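PDB 1NFG: D-hydantoinase from Ralstonia pickettii, which probably catalyses the stereospecific hydrolysis of the cyclic amide bond of D-hydantoin derivatives, using two zinc ions in each subunit. Local coordinates for residues A[371-376]-A[450-455]; A[231-236]-A[255-260]. One frame throughout, in Å; residues are numbered along the deposited sequence.

Interaction 1. Residues A[371-376]-A[450-455]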
loop_
_atom_site.group_PDB
_atom_site.type_symbol
_atom_site.label_atom_id
_atom_site.label_comp_id
_atom_site.label_asym_id
_atom_site.label_seq_id
_atom_site.Cartn_x
_atom_site.Cartn_y
_atom_site.Cartn_z
ATOM N N LYS A 371 -23.352 -7.834 18.838
ATOM C CA LYS A 371 -23.581 -6.455 18.439
ATOM C C LYS A 371 -23.858 -6.353 16.948
ATOM O O LYS A 371 -24.882 -5.809 16.538
ATOM C CB LYS A 371 -22.370 -5.586 18.777
ATOM C CG LYS A 371 -22.225 -5.232 20.240
ATOM C CD LYS A 371 -21.001 -4.366 20.451
ATOM C CE LYS A 371 -20.895 -3.879 21.884
ATOM N NZ LYS A 371 -19.643 -3.104 22.094
ATOM N N VAL A 372 -22.949 -6.881 16.138
ATOM C CA VAL A 372 -23.101 -6.814 14.691
ATOM C C VAL A 372 -24.400 -7.422 14.179
ATOM O O VAL A 372 -25.133 -6.781 13.431
ATOM C CB VAL A 372 -21.911 -7.500 13.977
ATOM C CG1 VAL A 372 -22.123 -7.501 12.465
ATOM C CG2 VAL A 372 -20.622 -6.778 14.336
ATOM N N PHE A 373 -24.699 -8.647 14.598
ATOM C CA PHE A 373 -25.898 -9.322 14.127
ATOM C C PHE A 373 -27.209 -9.084 14.889
ATOM O O PHE A 373 -28.088 -9.941 14.913
ATOM C CB PHE A 373 -25.583 -10.809 13.992
ATOM C CG PHE A 373 -24.522 -11.086 12.967
ATOM C CD1 PHE A 373 -24.818 -11.010 11.604
ATOM C CD2 PHE A 373 -23.208 -11.343 13.352
ATOM C CE1 PHE A 373 -23.819 -11.182 10.634
ATOM C CE2 PHE A 373 -22.198 -11.516 12.393
ATOM C CZ PHE A 373 -22.507 -11.435 11.029
ATOM N N GLY A 374 -27.322 -7.900 15.485
ATOM C CA GLY A 374 -28.520 -7.481 16.201
ATOM C C GLY A 374 -29.124 -8.331 17.301
ATOM O O GLY A 374 -30.325 -8.588 17.285
ATOM N N MET A 375 -28.309 -8.749 18.262
ATOM C CA MET A 375 -28.786 -9.562 19.376
ATOM C C MET A 375 -28.307 -8.961 20.694
ATOM O O MET A 375 -28.479 -9.559 21.758
ATOM C CB MET A 375 -28.246 -10.984 19.263
ATOM C CG MET A 375 -28.577 -11.675 17.965
ATOM S SD MET A 375 -27.943 -13.352 17.962
ATOM C CE MET A 375 -26.224 -13.068 17.543
ATOM N N PHE A 376 -27.703 -7.779 20.606
ATOM C CA PHE A 376 -27.153 -7.074 21.760
ATOM C C PHE A 376 -28.133 -6.000 22.208
ATOM O O PHE A 376 -28.717 -5.312 21.377
ATOM C CB PHE A 376 -25.799 -6.460 21.356
ATOM C CG PHE A 376 -25.145 -5.625 22.419
ATOM C CD1 PHE A 376 -25.442 -4.272 22.543
ATOM C CD2 PHE A 376 -24.217 -6.191 23.292
ATOM C CE1 PHE A 376 -24.816 -3.485 23.532
ATOM C CE2 PHE A 376 -23.591 -5.418 24.279
ATOM C CZ PHE A 376 -23.894 -4.063 24.395
ATOM N N LEU A 450 -34.330 -16.749 17.449
ATOM C CA LEU A 450 -34.128 -15.348 17.794
ATOM C C LEU A 450 -34.411 -14.413 16.636
ATOM O O LEU A 450 -33.765 -14.500 15.591
ATOM C CB LEU A 450 -32.687 -15.125 18.245
ATOM C CG LEU A 450 -32.265 -15.746 19.572
ATOM C CD1 LEU A 450 -30.758 -15.909 19.619
ATOM C CD2 LEU A 450 -32.758 -14.861 20.705
ATOM N N LYS A 451 -35.384 -13.528 16.807
ATOM C CA LYS A 451 -35.678 -12.558 15.764
ATOM C C LYS A 451 -34.604 -11.502 15.962
ATOM O O LYS A 451 -34.667 -10.707 16.903
ATOM C CB LYS A 451 -37.062 -11.936 15.951
ATOM C CG LYS A 451 -38.216 -12.879 15.653
ATOM C CD LYS A 451 -39.574 -12.202 15.869
ATOM C CE LYS A 451 -39.743 -10.962 14.997
ATOM N NZ LYS A 451 -41.024 -10.245 15.277
ATOM N N ARG A 452 -33.605 -11.510 15.088
ATOM C CA ARG A 452 -32.501 -10.564 15.184
ATOM C C ARG A 452 -32.872 -9.192 14.638
ATOM O O ARG A 452 -33.743 -9.064 13.780
ATOM C CB ARG A 452 -31.270 -11.157 14.484
ATOM C CG ARG A 452 -30.905 -12.509 15.081
ATOM C CD ARG A 452 -29.728 -13.207 14.438
ATOM N NE ARG A 452 -29.894 -13.399 13.002
ATOM C CZ ARG A 452 -29.525 -12.506 12.090
ATOM N NH1 ARG A 452 -28.968 -11.370 12.480
ATOM N NH2 ARG A 452 -29.718 -12.742 10.797
ATOM N N ARG A 453 -32.213 -8.168 15.166
ATOM C CA ARG A 453 -32.469 -6.787 14.789
ATOM C C ARG A 453 -31.833 -6.400 13.458
ATOM O O ARG A 453 -30.902 -7.051 12.992
ATOM C CB ARG A 453 -31.971 -5.871 15.902
ATOM C CG ARG A 453 -32.859 -4.673 16.165
ATOM C CD ARG A 453 -32.402 -3.905 17.397
ATOM N NE ARG A 453 -32.273 -4.783 18.555
ATOM C CZ ARG A 453 -31.124 -5.040 19.174
ATOM N NH1 ARG A 453 -29.997 -4.480 18.748
ATOM N NH2 ARG A 453 -31.095 -5.872 20.211
ATOM N N LYS A 454 -32.342 -5.327 12.862
ATOM C CA LYS A 454 -31.863 -4.835 11.574
ATOM C C LYS A 454 -30.497 -4.153 11.571
ATOM O O LYS A 454 -29.588 -4.505 12.323
ATOM C CB LYS A 454 -32.873 -3.845 10.983
ATOM C CG LYS A 454 -34.178 -4.438 10.499
ATOM C CD LYS A 454 -35.047 -3.352 9.873
ATOM C CE LYS A 454 -36.405 -3.892 9.461
ATOM N NZ LYS A 454 -37.277 -2.812 8.931
ATOM N N TYR A 455 -30.404 -3.165 10.678
ATOM C CA TYR A 455 -29.240 -2.311 10.422
ATOM C C TYR A 455 -27.930 -2.776 11.020
ATOM O O TYR A 455 -27.453 -2.222 12.017
ATOM C CB TYR A 455 -29.534 -0.879 10.883
ATOM C CG TYR A 455 -28.679 0.173 10.218
ATOM C CD1 TYR A 455 -27.297 0.216 10.422
ATOM C CD2 TYR A 455 -29.251 1.122 9.368
ATOM C CE1 TYR A 455 -26.502 1.183 9.792
ATOM C CE2 TYR A 455 -28.470 2.093 8.735
ATOM C CZ TYR A 455 -27.098 2.117 8.950
ATOM O OH TYR A 455 -26.325 3.071 8.320
HETATM O O HOH W 1 -27.264 -5.247 18.373
#
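Arg453 holds segment 371-376 with both its backbone and its guanidinium. Its amide N donates to Gly374 O over 2.9 Å in a nearly straight bond (173° at the hydrogen), arriving in the carbonyl plane on a lone pair. Arg453 NH2 reaches Phe376 O at 2.7 Å, standing above the plane of that carbonyl, and NH1 adds a weak bond to the same oxygen. Gly374 O lies over the centre of one face of this guanidinium, while Phe376 O sits at its edge. A water that donates to Lys371 O accepts a weak bond from Arg453 NH1, a weak water-mediated link to the last turn of helix 358-372.

That helix ends in a Schellman motif, with Gly374 as the C-prime residue at a positive phi of 53°, and the C-terminal tail of the TIM-barrel hydrolase passes across this exit almost at a right angle. Arg452 NH1 is placed 3.0 Å from Phe373 O, a bond in which the position of NH1 is less sure; the like-charged Lys456 NZ is also near NH1. The firmer partner of the side chain is Tyr121 O, bonded to NH2.

The aliphatic part of Arg452 runs beside Met375, pointing the same way, with the two CG atoms 3.8 Å apart. Met375 crosses Leu450 at about a right angle, its SD 4.1 Å from Leu450 CD1. Met375 and Arg452 also touch Val89 of strand 85-93, and the Phe373 ring meets His122 edge-to-face.

Interaction 2. Residues A[231-236]-A[255-260]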
loop_
_atom_site.group_PDB
_atom_site.type_symbol
_atom_site.label_atom_id
_atom_site.label_comp_id
_atom_site.label_asym_id
_atom_site.label_seq_id
_atom_site.Cartn_x
_atom_site.Cartn_y
_atom_site.Cartn_z
ATOM N N ALA A 231 -23.069 0.320 0.545
ATOM C CA ALA A 231 -23.717 -0.516 1.530
ATOM C C ALA A 231 -22.717 -1.236 2.411
ATOM O O ALA A 231 -21.563 -1.433 2.034
ATOM C CB ALA A 231 -24.584 -1.542 0.817
ATOM N N PRO A 232 -23.148 -1.633 3.611
ATOM C CA PRO A 232 -22.250 -2.349 4.514
ATOM C C PRO A 232 -22.162 -3.780 4.006
ATOM O O PRO A 232 -23.127 -4.296 3.445
ATOM C CB PRO A 232 -22.972 -2.260 5.852
ATOM C CG PRO A 232 -24.424 -2.271 5.437
ATOM C CD PRO A 232 -24.425 -1.312 4.278
ATOM N N ILE A 233 -21.012 -4.417 4.193
ATOM C CA ILE A 233 -20.834 -5.790 3.748
ATOM C C ILE A 233 -19.991 -6.524 4.779
ATOM O O ILE A 233 -19.185 -5.910 5.482
ATOM C CB ILE A 233 -20.151 -5.841 2.361
ATOM C CG1 ILE A 233 -20.133 -7.272 1.840
ATOM C CG2 ILE A 233 -18.732 -5.310 2.453
ATOM C CD1 ILE A 233 -19.727 -7.377 0.397
ATOM N N TYR A 234 -20.182 -7.836 4.866
ATOM C CA TYR A 234 -19.474 -8.655 5.831
ATOM C C TYR A 234 -18.763 -9.803 5.123
ATOM O O TYR A 234 -19.407 -10.664 4.528
ATOM C CB TYR A 234 -20.490 -9.178 6.849
ATOM C CG TYR A 234 -19.947 -10.034 7.977
ATOM C CD1 TYR A 234 -19.682 -11.388 7.787
ATOM C CD2 TYR A 234 -19.769 -9.501 9.260
ATOM C CE1 TYR A 234 -19.261 -12.199 8.853
ATOM C CE2 TYR A 234 -19.353 -10.297 10.332
ATOM C CZ TYR A 234 -19.103 -11.644 10.121
ATOM O OH TYR A 234 -18.716 -12.442 11.174
ATOM N N ILE A 235 -17.434 -9.813 5.174
ATOM C CA ILE A 235 -16.687 -10.870 4.520
ATOM C C ILE A 235 -16.457 -12.015 5.490
ATOM O O ILE A 235 -15.768 -11.859 6.501
ATOM C CB ILE A 235 -15.317 -10.358 3.962
ATOM C CG1 ILE A 235 -15.509 -9.640 2.624
ATOM C CG2 ILE A 235 -14.387 -11.541 3.681
ATOM C CD1 ILE A 235 -16.489 -8.520 2.635
ATOM N N VAL A 236 -17.046 -13.167 5.183
ATOM C CA VAL A 236 -16.887 -14.337 6.035
ATOM C C VAL A 236 -15.523 -14.968 5.801
ATOM O O VAL A 236 -14.917 -14.798 4.746
ATOM C CB VAL A 236 -17.997 -15.404 5.779
ATOM C CG1 VAL A 236 -19.367 -14.778 5.953
ATOM C CG2 VAL A 236 -17.850 -16.010 4.386
ATOM N N VAL A 255 -15.329 2.370 3.082
ATOM C CA VAL A 255 -16.326 1.342 2.850
ATOM C C VAL A 255 -16.673 0.717 4.194
ATOM O O VAL A 255 -15.784 0.390 4.979
ATOM C CB VAL A 255 -15.786 0.236 1.897
ATOM C CG1 VAL A 255 -16.793 -0.907 1.784
ATOM C CG2 VAL A 255 -15.510 0.823 0.519
ATOM N N ARG A 256 -17.960 0.569 4.473
ATOM C CA ARG A 256 -18.362 -0.050 5.726
ATOM C C ARG A 256 -18.150 -1.541 5.555
ATOM O O ARG A 256 -19.101 -2.305 5.410
ATOM C CB ARG A 256 -19.825 0.255 6.032
ATOM C CG ARG A 256 -20.073 1.719 6.359
ATOM C CD ARG A 256 -21.553 1.978 6.548
ATOM N NE ARG A 256 -22.300 1.917 5.291
ATOM C CZ ARG A 256 -23.624 1.787 5.215
ATOM N NH1 ARG A 256 -24.349 1.693 6.326
ATOM N NH2 ARG A 256 -24.222 1.759 4.027
ATOM N N ALA A 257 -16.885 -1.943 5.554
ATOM C CA ALA A 257 -16.525 -3.340 5.382
ATOM C C ALA A 257 -16.250 -3.995 6.719
ATOM O O ALA A 257 -15.526 -3.443 7.551
ATOM C CB ALA A 257 -15.298 -3.450 4.492
ATOM N N LEU A 258 -16.836 -5.170 6.925
ATOM C CA LEU A 258 -16.644 -5.917 8.157
ATOM C C LEU A 258 -16.095 -7.251 7.726
ATOM O O LEU A 258 -16.303 -7.656 6.589
ATOM C CB LEU A 258 -17.971 -6.141 8.882
ATOM C CG LEU A 258 -18.911 -4.942 8.986
ATOM C CD1 LEU A 258 -20.148 -5.346 9.752
ATOM C CD2 LEU A 258 -18.203 -3.785 9.679
ATOM N N ALA A 259 -15.396 -7.931 8.625
ATOM C CA ALA A 259 -14.844 -9.228 8.305
ATOM C C ALA A 259 -14.680 -10.063 9.567
ATOM O O ALA A 259 -14.788 -9.553 10.681
ATOM C CB ALA A 259 -13.510 -9.066 7.596
ATOM N N GLU A 260 -14.416 -11.350 9.378
ATOM C CA GLU A 260 -14.238 -12.286 10.482
ATOM C C GLU A 260 -13.219 -13.342 10.067
ATOM O O GLU A 260 -12.732 -13.330 8.937
ATOM C CB GLU A 260 -15.566 -12.988 10.786
ATOM C CG GLU A 260 -16.201 -13.648 9.549
ATOM C CD GLU A 260 -17.021 -14.895 9.873
ATOM O OE1 GLU A 260 -17.900 -14.822 10.758
ATOM O OE2 GLU A 260 -16.791 -15.951 9.237
HETATM O O HOH W 2 -20.154 1.134 2.479
#
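The carboxylate of Glu260 is gripped at both oxygens: Tyr234 OH donates to OE1 over 2.6 Å, and OE2 is hydrogen-bonded to ND1 of the zinc ligand His57 and to the backbone N of His237. The hydroxyl meets OE1 on its anti side, 21° out of the carboxylate plane. Glu260 CG lies between the backbone N and the carbonyl carbon (chi1 53°), which brings it to 3.5 Å from Tyr234 CE1; the two side chains cross at about a right angle.

The pair projects from two adjacent parallel barrel strands, 233-235 and 257-262, linked through helix 241-253 as a beta-alpha-beta unit. Ile233 N bonds to Arg256 O, Ile233 O receives Leu258 N at 2.9 Å, Ile235 N reaches Leu258 O at 2.8 Å, and Ile235 O takes Glu260 N. Tyr234 and Leu258 share one face of the sheet, with CD2 of Tyr234 3.8 Å from Leu258 CB. On the other face Ile233, Ile235 and Ala257 pack against Leu223 of helix 212-229. At the start of the strands the Arg256 guanidinium lies with one face against Pro232 CD, offset toward the rim, and a water bridges Ala231 O to Arg256 N.

Shared between a tyrosine hydroxyl and two metal-binding residues, the Glu260 carboxylate acts in the second shell, probably fixing the rotation of the His57 imidazole and perhaps making it a stronger electron donor to its zinc ion.

Overall arrangement
Interaction 2 comes first along the chain and closes before interaction 1 opens; their centres lie 15 Å apart. Interaction 2 joins neighbouring strands of the barrel wall, 233-235 and 257-262, beside the zinc site, whereas interaction 1 sets the C-terminal tail against the end of helix 358-372. They meet directly: the ring of Phe373 stands edge-to-face with that of Tyr234, Val372 CG1 packs on Leu258 CD1, and the poorly ordered Tyr455 lies near Arg256. Strand 48-58, which carries His57, is contacted from both, through Val56. Through the Phe373 ring the helix end is packed against Tyr234 and Val56, neighbours of the second-shell Glu260 and of the zinc ligand His57.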